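Local structure of methylxanthine N3-demethylase NdmB (Pseudomonas putida, 6ICL) at residues H38-L43 and M57-L62; V67-N72 and D101-P106; I75-D80 and F138-K143. The protein catalyses the NADH-dependent N3-demethylation of theobromine and related methylxanthines in caffeine breakdown, using O2 and releasing formaldehyde, as a Rieske non-heme iron oxygenase. One frame throughout, in Å; residues are numbered along the deposited sequence.

How the interactions relate
All three contacts lie in the Rieske domain and share strands of one six-stranded antiparallel sheet. Interaction 1 brings its two outermost strands, 37-42 and 57-61, face to face; interaction 3 joins two inner strands, 74-79 and 137-143; interaction 2 carries strand 64-71 onto the neighbouring sheet, which carries the [2Fe-2S] cluster. The centres lie about 15 Å (1 and 2), 11 Å (2 and 3) and 9 Å (1 and 3) apart. Leu-68 of interaction 2 touches both of the others, its CD1 3.6 Å from Cys-41 SG and its CD2 3.5 Å from Ala-77 CB. The Ala-79 side chain of interaction 3 lies about 12 Å from the cluster.

Interaction 1: residues H38-L43 and M57-L62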
ATOM      1  N   HIS A  38       3.813  22.050  29.580  1.00 35.62           N
ATOM      2  CA  HIS A  38       4.150  20.901  28.749  1.00 35.24           C
ATOM      3  C   HIS A  38       4.589  21.364  27.365  1.00 33.87           C
ATOM      4  O   HIS A  38       3.999  22.299  26.804  1.00 31.08           O
ATOM      5  CB  HIS A  38       2.957  19.968  28.602  1.00 34.55           C
ATOM      6  CG  HIS A  38       2.478  19.409  29.901  1.00 35.50           C
ATOM      7  ND1 HIS A  38       3.209  18.499  30.627  1.00 30.91           N
ATOM      8  CD2 HIS A  38       1.351  19.648  30.609  1.00 33.14           C
ATOM      9  CE1 HIS A  38       2.553  18.205  31.735  1.00 38.86           C
ATOM     10  NE2 HIS A  38       1.419  18.881  31.741  1.00 32.65           N
ATOM     11  N   PRO A  39       5.595  20.722  26.780  1.00 29.92           N
ATOM     12  CA  PRO A  39       5.980  21.052  25.408  1.00 32.55           C
ATOM     13  C   PRO A  39       4.982  20.437  24.427  1.00 34.45           C
ATOM     14  O   PRO A  39       4.548  19.291  24.590  1.00 31.37           O
ATOM     15  CB  PRO A  39       7.364  20.422  25.278  1.00 28.19           C
ATOM     16  CG  PRO A  39       7.217  19.125  26.135  1.00 31.20           C
ATOM     17  CD  PRO A  39       6.238  19.482  27.263  1.00 27.46           C
ATOM     18  N   VAL A  40       4.578  21.227  23.427  1.00 30.63           N
ATOM     19  CA  VAL A  40       3.641  20.736  22.424  1.00 31.35           C
ATOM     20  C   VAL A  40       4.282  20.570  21.047  1.00 35.09           C
ATOM     21  O   VAL A  40       3.847  19.696  20.285  1.00 34.35           O
ATOM     22  CB  VAL A  40       2.394  21.631  22.347  1.00 35.59           C
ATOM     23  CG1 VAL A  40       1.556  21.472  23.632  1.00 33.10           C
ATOM     24  CG2 VAL A  40       2.802  23.104  22.085  1.00 30.50           C
ATOM     25  N   CYS A  41       5.321  21.329  20.718  1.00 30.64           N
ATOM     26  CA  CYS A  41       6.054  21.099  19.479  1.00 31.91           C
ATOM     27  C   CYS A  41       7.340  21.912  19.549  1.00 33.70           C
ATOM     28  O   CYS A  41       7.483  22.801  20.389  1.00 32.22           O
ATOM     29  CB  CYS A  41       5.219  21.495  18.242  1.00 34.93           C
ATOM     30  SG  CYS A  41       4.744  23.266  18.255  1.00 35.03           S
ATOM     31  N   THR A  42       8.290  21.570  18.688  1.00 35.22           N
ATOM     32  CA  THR A  42       9.447  22.437  18.572  1.00 32.84           C
ATOM     33  C   THR A  42       9.057  23.665  17.759  1.00 37.58           C
ATOM     34  O   THR A  42       8.050  23.671  17.044  1.00 30.79           O
ATOM     35  CB  THR A  42      10.621  21.716  17.919  1.00 32.49           C
ATOM     36  OG1 THR A  42      10.318  21.455  16.535  1.00 32.70           O
ATOM     37  CG2 THR A  42      10.897  20.385  18.642  1.00 33.28           C
ATOM     38  N   LEU A  43       9.851  24.723  17.902  1.00 34.52           N
ATOM     39  CA  LEU A  43       9.618  25.927  17.122  1.00 35.43           C
ATOM     40  C   LEU A  43       9.676  25.625  15.625  1.00 33.42           C
ATOM     41  O   LEU A  43       8.807  26.058  14.858  1.00 32.01           O
ATOM     42  CB  LEU A  43      10.650  26.986  17.521  1.00 35.43           C
ATOM     43  CG  LEU A  43      10.495  28.351  16.871  1.00 39.08           C
ATOM     44  CD1 LEU A  43       9.064  28.831  17.079  1.00 33.95           C
ATOM     45  CD2 LEU A  43      11.519  29.327  17.504  1.00 32.27           C
ATOM     46  N   MET A  57      -1.643  25.863  13.652  1.00 35.06           N
ATOM     47  CA  MET A  57      -1.220  24.470  13.730  1.00 37.42           C
ATOM     48  C   MET A  57      -2.040  23.809  14.823  1.00 36.63           C
ATOM     49  O   MET A  57      -2.453  24.470  15.787  1.00 36.05           O
ATOM     50  CB  MET A  57       0.306  24.340  14.015  1.00 37.92           C
ATOM     51  CG  MET A  57       0.722  23.538  15.294  1.00 30.33           C
ATOM     52  SD  MET A  57       2.416  22.989  15.216  1.00 44.90           S
ATOM     53  CE  MET A  57       2.365  21.231  15.509  1.00 47.23           C
ATOM     54  N   GLY A  58      -2.291  22.513  14.661  1.00 33.92           N
ATOM     55  CA  GLY A  58      -3.019  21.730  15.653  1.00 30.85           C
ATOM     56  C   GLY A  58      -2.064  20.867  16.469  1.00 33.47           C
ATOM     57  O   GLY A  58      -1.123  20.295  15.927  1.00 33.68           O
ATOM     58  N   VAL A  59      -2.303  20.820  17.787  1.00 33.91           N
ATOM     59  CA  VAL A  59      -1.601  19.932  18.707  1.00 29.50           C
ATOM     60  C   VAL A  59      -2.630  19.404  19.686  1.00 36.25           C
ATOM     61  O   VAL A  59      -3.697  19.991  19.880  1.00 33.66           O
ATOM     62  CB  VAL A  59      -0.455  20.601  19.507  1.00 34.60           C
ATOM     63  CG1 VAL A  59       0.675  21.054  18.596  1.00 32.00           C
ATOM     64  CG2 VAL A  59      -0.995  21.780  20.362  1.00 30.85           C
ATOM     65  N   THR A  60      -2.297  18.285  20.321  1.00 34.71           N
ATOM     66  CA  THR A  60      -3.146  17.702  21.345  1.00 34.66           C
ATOM     67  C   THR A  60      -2.351  17.601  22.642  1.00 34.92           C
ATOM     68  O   THR A  60      -1.211  17.132  22.640  1.00 32.53           O
ATOM     69  CB  THR A  60      -3.682  16.344  20.879  1.00 38.56           C
ATOM     70  OG1 THR A  60      -4.444  16.554  19.679  1.00 37.64           O
ATOM     71  CG2 THR A  60      -4.601  15.725  21.935  1.00 34.60           C
ATOM     72  N   LEU A  61      -2.933  18.106  23.731  1.00 34.13           N
ATOM     73  CA  LEU A  61      -2.281  18.145  25.036  1.00 36.61           C
ATOM     74  C   LEU A  61      -3.304  17.708  26.064  1.00 37.19           C
ATOM     75  O   LEU A  61      -4.354  18.345  26.193  1.00 34.17           O
ATOM     76  CB  LEU A  61      -1.760  19.538  25.391  1.00 28.92           C
ATOM     77  CG  LEU A  61      -1.124  19.644  26.789  1.00 32.90           C
ATOM     78  CD1 LEU A  61       0.013  18.634  26.965  1.00 31.05           C
ATOM     79  CD2 LEU A  61      -0.594  21.065  27.026  1.00 32.85           C
ATOM     80  N   LEU A  62      -2.990  16.635  26.788  1.00 35.69           N
ATOM     81  CA  LEU A  62      -3.864  16.113  27.833  1.00 38.54           C
ATOM     82  C   LEU A  62      -5.255  15.845  27.278  1.00 36.17           C
ATOM     83  O   LEU A  62      -6.263  16.073  27.940  1.00 34.07           O
ATOM     84  CB  LEU A  62      -3.915  17.062  29.042  1.00 34.87           C
ATOM     85  CG  LEU A  62      -2.619  17.119  29.861  1.00 35.38           C
ATOM     86  CD1 LEU A  62      -2.678  18.223  30.921  1.00 37.44           C
ATOM     87  CD2 LEU A  62      -2.355  15.780  30.513  1.00 36.78           C
TER
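The imidazole of His-38 meets two leucine methyls obliquely, Leu-61 CD1 near its CG and CD2 and Leu-62 CD1 near its far end. The closer meeting is at the root of the ring, where His-38 CB lies 3.6 Å from Leu-61 CD1, whereas His-38 NE2 is 4.2 Å from Leu-62 CD1. That nitrogen is spoken for by a hydrogen bond with Leu-33 O, which helps to set the turn of the ring. With its CG anti to the backbone N (chi1 177°), Leu-61 carries both methyls up to strand 38-42: CD1 makes the nearest approach to His-38, while CD2 reaches both His-38 CB and Val-40 CG1, each at 4.0 Å. Leu-61 crosses both His-38 and Val-40 at about a right angle.

No hydrogen bond links the two segments, although their strands run nearly antiparallel, at 150°, with axes 7.6 Å apart at closest approach. These are the outermost strands of the six-stranded Rieske-domain sheet, and the side chains of both point at each other, consistent with a strongly curved, barrel-like sheet whose end strands pack through side chains instead of backbone bonds.

Val-40 and Val-59 face each other at the middle, again crossing steeply. Val-59 offers both branches: CG2 packs 3.9 Å from Val-40 CB, and CG1 reaches Val-40 O at 3.8 Å. Leu-68, from the adjacent strand 64-71, touches both valines. Beyond them two sulfurs meet, Cys-41 SG lying 3.8 Å from Met-57 SD. The bend at chi3 (-126°) turns the methionine methyl back across the cysteine, with Met-57 CE 4.0 Å from Cys-41 CB.

Interaction 2: residues V67-N72 and D101-P106; sequences VLARLN and DYLECP. With FES (Fe2/s2 (inorganic) cluster), chain B.
Asn-72 and Asp-101 lie alongside each other and point in opposite directions, their amide and carboxylate planes only 9° apart. This reciprocal pair joins the two sheets of the Rieske domain: strand 64-71 belongs to the six-stranded sheet, strand 100-104 to the smaller one that carries the [2Fe-2S] cluster. Each side chain grips the other's backbone. Asn-72 N donates to Asp-101 OD2 at 2.7 Å, reaching the anti side of the carboxylate 25° out of its plane; Asp-101 N donates to Asn-72 OD1 at 2.9 Å. In both residues chi1 near -60° keeps CG beside the residue's own N and anti to its carbonyl carbon, from where each group reaches the other's backbone N. A water adds a further link, accepting from Asn-72 ND2 and donating to Asp-101 O at 2.8 Å; ND2 also bonds Glu-114 OE1.

Past this polar end the contact becomes apolar. Leu-71 lays CD2 over the Tyr-102 peptide, 3.6 Å from Tyr-102 C. Leu-103, by contrast, stretches across and meets Val-67 tip to tip, with CD2 4.0 Å from Val-67 CG1, while its other methyl, CD1, stands 4.2 Å from Ala-69 CB. Strand 100-104 then delivers Cys-105, which shares its iron with Cys-82: Cys-105 SG binds FES FE2 at 2.3 Å.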
ATOM      1  N   VAL A  67      -5.101  24.982  19.193  1.00 32.14           N
ATOM      2  CA  VAL A  67      -4.541  25.614  18.001  1.00 30.46           C
ATOM      3  C   VAL A  67      -3.416  26.542  18.439  1.00 31.68           C
ATOM      4  O   VAL A  67      -3.547  27.266  19.434  1.00 32.53           O
ATOM      5  CB  VAL A  67      -5.618  26.365  17.191  1.00 31.58           C
ATOM      6  CG1 VAL A  67      -6.397  27.354  18.085  1.00 34.81           C
ATOM      7  CG2 VAL A  67      -4.988  27.072  15.991  1.00 31.58           C
ATOM      8  N   LEU A  68      -2.293  26.472  17.733  1.00 30.59           N
ATOM      9  CA  LEU A  68      -1.186  27.398  17.886  1.00 30.65           C
ATOM     10  C   LEU A  68      -1.173  28.337  16.690  1.00 37.02           C
ATOM     11  O   LEU A  68      -1.346  27.901  15.546  1.00 30.80           O
ATOM     12  CB  LEU A  68       0.155  26.654  17.966  1.00 30.95           C
ATOM     13  CG  LEU A  68       0.273  25.569  19.052  1.00 34.80           C
ATOM     14  CD1 LEU A  68       1.637  24.909  19.010  1.00 31.08           C
ATOM     15  CD2 LEU A  68      -0.001  26.147  20.454  1.00 32.73           C
ATOM     16  N   ALA A  69      -0.974  29.625  16.946  1.00 33.65           N
ATOM     17  CA  ALA A  69      -0.780  30.572  15.859  1.00 33.14           C
ATOM     18  C   ALA A  69       0.103  31.701  16.357  1.00 38.74           C
ATOM     19  O   ALA A  69       0.072  32.061  17.542  1.00 36.45           O
ATOM     20  CB  ALA A  69      -2.105  31.139  15.350  1.00 33.70           C
ATOM     21  N   ARG A  70       0.889  32.257  15.449  1.00 33.66           N
ATOM     22  CA  ARG A  70       1.760  33.373  15.789  1.00 35.95           C
ATOM     23  C   ARG A  70       1.046  34.642  15.363  1.00 38.99           C
ATOM     24  O   ARG A  70       0.830  34.865  14.169  1.00 37.01           O
ATOM     25  CB  ARG A  70       3.131  33.264  15.129  1.00 34.91           C
ATOM     26  CG  ARG A  70       4.021  34.452  15.485  1.00 37.30           C
ATOM     27  CD  ARG A  70       5.450  34.024  15.655  1.00 34.54           C
ATOM     28  NE  ARG A  70       5.889  33.257  14.502  1.00 41.80           N
ATOM     29  CZ  ARG A  70       7.010  32.558  14.459  1.00 42.30           C
ATOM     30  NH1 ARG A  70       7.817  32.526  15.508  1.00 41.53           N
ATOM     31  NH2 ARG A  70       7.324  31.895  13.359  1.00 42.27           N
ATOM     32  N   LEU A  71       0.646  35.445  16.352  1.00 35.92           N
ATOM     33  CA  LEU A  71      -0.072  36.694  16.152  1.00 39.18           C
ATOM     34  C   LEU A  71       0.793  37.815  16.727  1.00 45.22           C
ATOM     35  O   LEU A  71       1.129  37.789  17.916  1.00 37.80           O
ATOM     36  CB  LEU A  71      -1.439  36.663  16.846  1.00 35.81           C
ATOM     37  CG  LEU A  71      -2.434  35.550  16.484  1.00 42.58           C
ATOM     38  CD1 LEU A  71      -3.762  35.774  17.190  1.00 38.65           C
ATOM     39  CD2 LEU A  71      -2.649  35.461  14.982  1.00 41.75           C
ATOM     40  N   ASN A  72       1.178  38.770  15.877  1.00 46.62           N
ATOM     41  CA  ASN A  72       1.977  39.923  16.301  1.00 44.25           C
ATOM     42  C   ASN A  72       3.237  39.465  17.018  1.00 46.80           C
ATOM     43  O   ASN A  72       3.544  39.910  18.123  1.00 47.63           O
ATOM     44  CB  ASN A  72       1.159  40.852  17.197  1.00 44.42           C
ATOM     45  CG  ASN A  72      -0.206  41.162  16.613  1.00 43.09           C
ATOM     46  OD1 ASN A  72      -0.298  41.654  15.494  1.00 47.60           O
ATOM     47  ND2 ASN A  72      -1.270  40.850  17.354  1.00 41.92           N
ATOM     48  N   ASP A 101      -2.661  41.154  13.951  1.00 49.67           N
ATOM     49  CA  ASP A 101      -2.896  39.793  13.481  1.00 44.63           C
ATOM     50  C   ASP A 101      -4.078  39.143  14.190  1.00 39.89           C
ATOM     51  O   ASP A 101      -4.338  39.385  15.371  1.00 44.75           O
ATOM     52  CB  ASP A 101      -1.652  38.936  13.685  1.00 40.88           C
ATOM     53  CG  ASP A 101      -0.483  39.428  12.881  1.00 42.73           C
ATOM     54  OD1 ASP A 101      -0.730  40.108  11.867  1.00 45.69           O
ATOM     55  OD2 ASP A 101       0.675  39.132  13.257  1.00 45.02           O
ATOM     56  N   TYR A 102      -4.772  38.278  13.457  1.00 39.99           N
ATOM     57  CA  TYR A 102      -5.907  37.544  13.983  1.00 41.55           C
ATOM     58  C   TYR A 102      -5.851  36.110  13.473  1.00 38.68           C
ATOM     59  O   TYR A 102      -5.270  35.812  12.425  1.00 34.51           O
ATOM     60  CB  TYR A 102      -7.243  38.197  13.587  1.00 40.13           C
ATOM     61  CG  TYR A 102      -7.358  39.619  14.099  1.00 49.80           C
ATOM     62  CD1 TYR A 102      -7.838  39.880  15.380  1.00 50.55           C
ATOM     63  CD2 TYR A 102      -6.946  40.699  13.315  1.00 50.48           C
ATOM     64  CE1 TYR A 102      -7.915  41.185  15.865  1.00 52.51           C
ATOM     65  CE2 TYR A 102      -7.018  42.013  13.791  1.00 49.12           C
ATOM     66  CZ  TYR A 102      -7.507  42.243  15.062  1.00 50.37           C
ATOM     67  OH  TYR A 102      -7.576  43.530  15.540  1.00 59.30           O
ATOM     68  N   LEU A 103      -6.484  35.237  14.227  1.00 38.08           N
ATOM     69  CA  LEU A 103      -6.690  33.854  13.822  1.00 41.35           C
ATOM     70  C   LEU A 103      -8.087  33.757  13.224  1.00 37.85           C
ATOM     71  O   LEU A 103      -9.091  33.940  13.924  1.00 40.27           O
ATOM     72  CB  LEU A 103      -6.505  32.920  15.009  1.00 36.78           C
ATOM     73  CG  LEU A 103      -6.871  31.449  14.802  1.00 39.53           C
ATOM     74  CD1 LEU A 103      -5.951  30.818  13.783  1.00 33.13           C
ATOM     75  CD2 LEU A 103      -6.716  30.785  16.151  1.00 39.39           C
ATOM     76  N   GLU A 104      -8.151  33.492  11.932  1.00 33.12           N
ATOM     77  CA  GLU A 104      -9.411  33.498  11.208  1.00 40.55           C
ATOM     78  C   GLU A 104      -9.955  32.081  11.099  1.00 36.07           C
ATOM     79  O   GLU A 104      -9.232  31.176  10.688  1.00 34.56           O
ATOM     80  CB  GLU A 104      -9.221  34.091   9.812  1.00 36.03           C
ATOM     81  CG  GLU A 104     -10.495  34.157   9.014  1.00 36.41           C
ATOM     82  CD  GLU A 104     -10.253  34.637   7.592  1.00 42.84           C
ATOM     83  OE1 GLU A 104      -9.555  33.937   6.831  1.00 39.33           O
ATOM     84  OE2 GLU A 104     -10.736  35.732   7.247  1.00 47.01           O
ATOM     85  N   CYS A 105     -11.222  31.898  11.445  1.00 35.27           N
ATOM     86  CA  CYS A 105     -11.827  30.575  11.310  1.00 36.28           C
ATOM     87  C   CYS A 105     -11.961  30.205   9.828  1.00 36.54           C
ATOM     88  O   CYS A 105     -12.234  31.072   8.996  1.00 34.91           O
ATOM     89  CB  CYS A 105     -13.191  30.540  11.986  1.00 35.14           C
ATOM     90  SG  CYS A 105     -14.062  28.926  11.809  1.00 33.19           S
ATOM     91  N   PRO A 106     -11.760  28.922   9.462  1.00 37.35           N
ATOM     92  CA  PRO A 106     -11.894  28.537   8.041  1.00 34.42           C
ATOM     93  C   PRO A 106     -13.320  28.530   7.546  1.00 34.61           C
ATOM     94  O   PRO A 106     -13.534  28.437   6.325  1.00 34.64           O
ATOM     95  CB  PRO A 106     -11.314  27.111   8.007  1.00 34.31           C
ATOM     96  CG  PRO A 106     -11.613  26.571   9.370  1.00 34.87           C
ATOM     97  CD  PRO A 106     -11.365  27.769  10.299  1.00 33.26           C
TER
HETATM   98 FE1  FES B 400     -18.547  29.757  11.763  1.00 47.71          FE
HETATM   99 FE2  FES B 400     -16.027  29.488  12.844  1.00 33.81          FE
HETATM  100  S1  FES B 400     -17.557  27.915  12.624  1.00 36.14           S
HETATM  101  S2  FES B 400     -16.955  31.236  11.884  1.00 36.63           S
HETATM  102  O   HOH W   1      -4.539  41.051  17.572  1.00 56.23           O

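Interaction 3: residues I75-D80 and F138-K143; sequences IIAAAD and FDCEVK
Ala-77 and Phe-138 hold the close end of this contact, where Phe-138 N donates to Ala-77 O at 2.9 Å with an N-H...O angle of 154°. Nearby the phenyl ring leans obliquely along the strand it faces, its CE2 3.8 Å from Ala-79 N. The torsion responsible is chi1 of -56°, which sets the ring beside its own backbone N and directs it along Ala-78 and Ala-79. On the same flank Ala-77 CB fits against Cys-140 CB at 3.9 Å, and Val-149 touches both Ala-77 and Phe-138. The thiol of Cys-140, its SG swung anti to the backbone N (chi1 178°), packs on Ile-75 CG2 at 4.0 Å. Farther along, Ile-75 and Val-142 cross at about a right angle, CD1 of Ile-75 reaching CG2 of Val-142 at 3.7 Å; Leu-43 of helix 43-48 packs on both.

The backbones, in contrast, part company just beyond that hydrogen bond. Ala-77 N and Phe-138 O lie too far apart for a direct bond, and a water takes the place between them, accepting from Ala-77 N at 3.0 Å and donating to Phe-138 O at 2.6 Å. Another water lies 3.1 Å from Ile-75 O, but its link to Cys-140 O is weak, and since it has more acceptors near it than protons, neither bond is certain. Water thus bridges the backbones where they have separated.

Strands 74-79 and 137-143 are antiparallel neighbours inside the six-stranded sheet of the Rieske fold, and the first of them leads directly toward the cluster ligand Cys-82.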
ATOM      1  N   ILE A  75       3.406  33.535  19.728  1.00 39.37           N
ATOM      2  CA  ILE A  75       2.631  32.319  19.538  1.00 38.60           C
ATOM      3  C   ILE A  75       1.615  32.203  20.653  1.00 38.65           C
ATOM      4  O   ILE A  75       1.951  32.285  21.839  1.00 41.03           O
ATOM      5  CB  ILE A  75       3.550  31.097  19.502  1.00 39.49           C
ATOM      6  CG1 ILE A  75       4.608  31.281  18.421  1.00 34.81           C
ATOM      7  CG2 ILE A  75       2.736  29.823  19.253  1.00 33.76           C
ATOM      8  CD1 ILE A  75       5.544  30.094  18.343  1.00 38.28           C
ATOM      9  N   ILE A  76       0.367  32.033  20.273  1.00 37.06           N
ATOM     10  CA  ILE A  76      -0.702  31.831  21.220  1.00 36.00           C
ATOM     11  C   ILE A  76      -1.146  30.382  21.106  1.00 40.82           C
ATOM     12  O   ILE A  76      -0.904  29.698  20.104  1.00 40.99           O
ATOM     13  CB  ILE A  76      -1.872  32.793  20.940  1.00 41.38           C
ATOM     14  CG1 ILE A  76      -2.466  32.453  19.583  1.00 42.28           C
ATOM     15  CG2 ILE A  76      -1.368  34.231  20.898  1.00 38.43           C
ATOM     16  CD1 ILE A  76      -3.967  32.472  19.540  1.00 41.00           C
ATOM     17  N   ALA A  77      -1.799  29.913  22.157  1.00 38.08           N
ATOM     18  CA  ALA A  77      -2.406  28.595  22.200  1.00 32.72           C
ATOM     19  C   ALA A  77      -3.849  28.805  22.618  1.00 36.82           C
ATOM     20  O   ALA A  77      -4.116  29.516  23.592  1.00 40.01           O
ATOM     21  CB  ALA A  77      -1.668  27.661  23.186  1.00 30.20           C
ATOM     22  N   ALA A  78      -4.783  28.233  21.870  1.00 33.58           N
ATOM     23  CA  ALA A  78      -6.189  28.381  22.194  1.00 33.47           C
ATOM     24  C   ALA A  78      -6.894  27.067  21.917  1.00 33.68           C
ATOM     25  O   ALA A  78      -6.325  26.158  21.310  1.00 33.76           O
ATOM     26  CB  ALA A  78      -6.834  29.517  21.393  1.00 38.57           C
ATOM     27  N   ALA A  79      -8.154  26.985  22.345  1.00 33.24           N
ATOM     28  CA  ALA A  79      -8.969  25.816  22.055  1.00 39.95           C
ATOM     29  C   ALA A  79      -9.235  25.740  20.555  1.00 38.74           C
ATOM     30  O   ALA A  79      -9.633  26.735  19.933  1.00 33.69           O
ATOM     31  CB  ALA A  79     -10.285  25.878  22.823  1.00 36.38           C
ATOM     32  N   ASP A  80      -9.017  24.558  19.977  1.00 36.95           N
ATOM     33  CA  ASP A  80      -9.130  24.368  18.528  1.00 35.63           C
ATOM     34  C   ASP A  80     -10.588  24.148  18.121  1.00 40.84           C
ATOM     35  O   ASP A  80     -10.980  23.117  17.553  1.00 35.57           O
ATOM     36  CB  ASP A  80      -8.259  23.203  18.077  1.00 33.45           C
ATOM     37  CG  ASP A  80      -8.059  23.184  16.559  1.00 37.75           C
ATOM     38  OD1 ASP A  80      -8.389  24.204  15.888  1.00 33.41           O
ATOM     39  OD2 ASP A  80      -7.564  22.143  16.051  1.00 34.68           O
ATOM     40  N   PHE A 138      -4.573  30.090  26.354  1.00 36.77           N
ATOM     41  CA  PHE A 138      -3.765  29.450  27.386  1.00 38.58           C
ATOM     42  C   PHE A 138      -2.371  30.049  27.438  1.00 37.45           C
ATOM     43  O   PHE A 138      -1.869  30.584  26.449  1.00 39.23           O
ATOM     44  CB  PHE A 138      -3.653  27.900  27.171  1.00 34.29           C
ATOM     45  CG  PHE A 138      -4.982  27.215  27.095  1.00 37.40           C
ATOM     46  CD1 PHE A 138      -5.753  27.036  28.234  1.00 40.17           C
ATOM     47  CD2 PHE A 138      -5.474  26.760  25.883  1.00 36.12           C
ATOM     48  CE1 PHE A 138      -7.001  26.406  28.158  1.00 43.35           C
ATOM     49  CE2 PHE A 138      -6.724  26.137  25.804  1.00 42.26           C
ATOM     50  CZ  PHE A 138      -7.481  25.956  26.940  1.00 41.34           C
ATOM     51  N   ASP A 139      -1.740  29.938  28.609  1.00 41.11           N
ATOM     52  CA  ASP A 139      -0.314  30.234  28.734  1.00 38.74           C
ATOM     53  C   ASP A 139       0.492  29.514  27.662  1.00 39.49           C
ATOM     54  O   ASP A 139       0.318  28.311  27.442  1.00 37.56           O
ATOM     55  CB  ASP A 139       0.205  29.794  30.097  1.00 41.58           C
ATOM     56  CG  ASP A 139      -0.227  30.716  31.227  1.00 47.01           C
ATOM     57  OD1 ASP A 139      -0.808  31.790  30.967  1.00 42.75           O
ATOM     58  OD2 ASP A 139       0.019  30.328  32.384  1.00 46.86           O
ATOM     59  N   CYS A 140       1.424  30.234  27.052  1.00 36.28           N
ATOM     60  CA  CYS A 140       2.164  29.705  25.919  1.00 39.38           C
ATOM     61  C   CYS A 140       3.416  30.541  25.759  1.00 34.54           C
ATOM     62  O   CYS A 140       3.323  31.762  25.651  1.00 43.79           O
ATOM     63  CB  CYS A 140       1.307  29.729  24.624  1.00 33.98           C
ATOM     64  SG  CYS A 140       2.169  29.126  23.132  1.00 40.90           S
ATOM     65  N   GLU A 141       4.577  29.892  25.783  1.00 39.39           N
ATOM     66  CA  GLU A 141       5.856  30.586  25.691  1.00 41.59           C
ATOM     67  C   GLU A 141       6.840  29.687  24.965  1.00 38.34           C
ATOM     68  O   GLU A 141       6.802  28.465  25.117  1.00 41.11           O
ATOM     69  CB  GLU A 141       6.443  30.949  27.078  1.00 41.73           C
ATOM     70  CG  GLU A 141       5.550  31.821  27.996  1.00 49.08           C
ATOM     71  CD  GLU A 141       5.255  33.234  27.437  1.00 55.95           C
ATOM     72  OE1 GLU A 141       5.902  33.643  26.440  1.00 55.14           O
ATOM     73  OE2 GLU A 141       4.350  33.922  27.983  1.00 58.56           O
ATOM     74  N   VAL A 142       7.730  30.300  24.191  1.00 35.37           N
ATOM     75  CA  VAL A 142       8.803  29.584  23.507  1.00 38.15           C
ATOM     76  C   VAL A 142      10.050  29.614  24.388  1.00 38.77           C
ATOM     77  O   VAL A 142      10.518  30.684  24.784  1.00 37.52           O
ATOM     78  CB  VAL A 142       9.084  30.200  22.125  1.00 40.00           C
ATOM     79  CG1 VAL A 142      10.291  29.515  21.461  1.00 38.07           C
ATOM     80  CG2 VAL A 142       7.864  30.072  21.223  1.00 37.00           C
ATOM     81  N   LYS A 143      10.603  28.446  24.693  1.00 37.69           N
ATOM     82  CA  LYS A 143      11.856  28.418  25.432  1.00 36.82           C
ATOM     83  C   LYS A 143      12.665  27.230  24.949  1.00 37.59           C
ATOM     84  O   LYS A 143      12.117  26.151  24.738  1.00 37.03           O
ATOM     85  CB  LYS A 143      11.624  28.334  26.944  1.00 41.85           C
ATOM     86  CG  LYS A 143      12.867  28.695  27.781  1.00 39.46           C
ATOM     87  CD  LYS A 143      12.520  28.796  29.258  1.00 38.67           C
ATOM     88  CE  LYS A 143      13.713  29.275  30.078  1.00 45.70           C
ATOM     89  NZ  LYS A 143      13.282  29.472  31.504  1.00 48.06           N
TER
HETATM   90  O   HOH W   2       0.742  33.577  24.333  1.00 47.53           O
HETATM   91  O   HOH W   3      -1.756  32.035  24.322  1.00 38.36           O